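Local coordinates for putative transcriptional regulator protein (Vibrio parahaemolyticus, PDB 3ER6), which is of unknown function but probably binds DNA as a transcription regulator of the AraC type, this chain being its DJ-1/PfpI-like domain, at residues A[23-26]-A[27-31]. The protein carries 1 engineered substitution. Sequence-based numbering, arbitrary orientation.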
loop_
_atom_site.group_PDB
_atom_site.type_symbol
_atom_site.label_atom_id
_atom_site.label_comp_id
_atom_site.label_asym_id
_atom_site.label_seq_id
_atom_site.Cartn_x
_atom_site.Cartn_y
_atom_site.Cartn_z
ATOM N N SER A 23 -0.088 3.276 2.382
ATOM C CA SER A 23 -1.198 2.607 3.109
ATOM C C SER A 23 -2.580 3.276 2.928
ATOM O O SER A 23 -3.646 2.604 3.073
ATOM C CB SER A 23 -0.861 2.429 4.615
ATOM O OG SER A 23 -0.611 3.705 5.255
ATOM N N ILE A 24 -2.593 4.574 2.656
ATOM C CA ILE A 24 -3.855 5.231 2.290
ATOM C C ILE A 24 -4.353 4.628 0.977
ATOM O O ILE A 24 -5.520 4.279 0.837
ATOM C CB ILE A 24 -3.632 6.757 2.120
ATOM C CG1 ILE A 24 -3.636 7.413 3.503
ATOM C CG2 ILE A 24 -4.716 7.421 1.248
ATOM C CD1 ILE A 24 -5.099 7.338 4.207
ATOM N N ILE A 25 -3.458 4.525 0.004
ATOM C CA ILE A 25 -3.835 4.010 -1.344
ATOM C C ILE A 25 -4.265 2.527 -1.205
ATOM O O ILE A 25 -5.262 2.119 -1.786
ATOM C CB ILE A 25 -2.624 4.060 -2.306
ATOM C CG1 ILE A 25 -1.952 5.445 -2.292
ATOM C CG2 ILE A 25 -3.008 3.577 -3.782
ATOM C CD1 ILE A 25 -2.963 6.562 -2.649
ATOM N N SER A 26 -3.514 1.700 -0.440
ATOM C CA SER A 26 -3.914 0.286 -0.337
ATOM C C SER A 26 -5.309 0.161 0.323
ATOM O O SER A 26 -6.088 -0.703 -0.066
ATOM C CB SER A 26 -2.865 -0.554 0.415
ATOM O OG SER A 26 -2.736 -0.109 1.749
ATOM N N SER A 27 -5.617 1.036 1.279
ATOM C CA SER A 27 -6.886 0.971 1.976
ATOM C C SER A 27 -7.999 1.259 0.987
ATOM O O SER A 27 -8.998 0.581 1.018
ATOM C CB SER A 27 -6.979 1.941 3.166
ATOM O OG SER A 27 -5.944 1.673 4.117
ATOM N N LEU A 28 -7.821 2.259 0.118
ATOM C CA LEU A 28 -8.831 2.520 -0.898
ATOM C C LEU A 28 -8.943 1.398 -1.922
ATOM O O LEU A 28 -10.049 1.093 -2.406
ATOM C CB LEU A 28 -8.557 3.858 -1.629
ATOM C CG LEU A 28 -8.613 5.109 -0.727
ATOM C CD1 LEU A 28 -8.456 6.397 -1.535
ATOM C CD2 LEU A 28 -9.885 5.149 0.201
ATOM N N GLU A 29 -7.815 0.829 -2.324
ATOM C CA GLU A 29 -7.889 -0.299 -3.251
ATOM C C GLU A 29 -8.701 -1.397 -2.620
ATOM O O GLU A 29 -9.485 -2.036 -3.313
ATOM C CB GLU A 29 -6.459 -0.815 -3.519
ATOM C CG GLU A 29 -5.723 0.202 -4.457
ATOM C CD GLU A 29 -4.230 -0.128 -4.781
ATOM O OE1 GLU A 29 -3.758 -1.195 -4.419
ATOM O OE2 GLU A 29 -3.578 0.738 -5.395
ATOM N N ILE A 30 -8.504 -1.669 -1.316
ATOM C CA ILE A 30 -9.259 -2.768 -0.688
ATOM C C ILE A 30 -10.734 -2.369 -0.604
ATOM O O ILE A 30 -11.606 -3.127 -0.967
ATOM C CB ILE A 30 -8.714 -3.129 0.762
ATOM C CG1 ILE A 30 -7.287 -3.706 0.670
ATOM C CG2 ILE A 30 -9.690 -4.161 1.550
ATOM C CD1 ILE A 30 -6.528 -3.728 1.989
ATOM N N LEU A 31 -11.024 -1.203 -0.031
ATOM C CA LEU A 31 -12.422 -0.770 0.033
ATOM C C LEU A 31 -13.167 -0.776 -1.315
ATOM O O LEU A 31 -14.336 -1.261 -1.376
ATOM C CB LEU A 31 -12.539 0.585 0.735
ATOM C CG LEU A 31 -12.080 0.527 2.226
ATOM C CD1 LEU A 31 -12.177 1.947 2.790
ATOM C CD2 LEU A 31 -12.816 -0.538 3.144
HETATM O O HOH W 1 -4.380 -0.960 3.425
#
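Ser27 folds its hydroxyl back over the preceding turn of the helix, where OG donates to Ser23 O at 2.7 Å. The torsion that sets this up (chi1 -59°) lays OG beside its own backbone N, and because serine carries its hydroxyl directly on CB, the oxygen then lies within bonding distance of the carbonyl four residues back. Ser23 O is therefore gripped twice: OG arrives almost in line with the carbonyl, while Ser27 N, 3.1 Å from the same O, sits well above the carbonyl plane. A buried hydroxyl thus finds a partner without leaving its helix. This is the looser, polar side: one water bridges Ser26 OG, at 2.5 Å, and Ser27 OG, to which it donates, while Ile79 and Met176 pack against Ser27.

The tightly packed side is different. Leu28 and Ile24, joined by the bond from Leu28 N to Ile24 O, turn branched aliphatic chains that suit the apolar core onto Val11, Ala13 and Ile79 of the sheet. Around the helix, Glu29 runs extended past Ile25, its OE2 3.3 Å from Ile25 CG2. Two carboxylate oxygens suit it to the dimer interface: OE2 accepts from the backbone N of Phe21 and Ala22, and OE1 bonds Tyr170 OH, all of the second subunit. This is a regular i to i+4 helix, the crossover helix of a beta-alpha-beta unit in a DJ-1/PfpI-type alpha/beta domain.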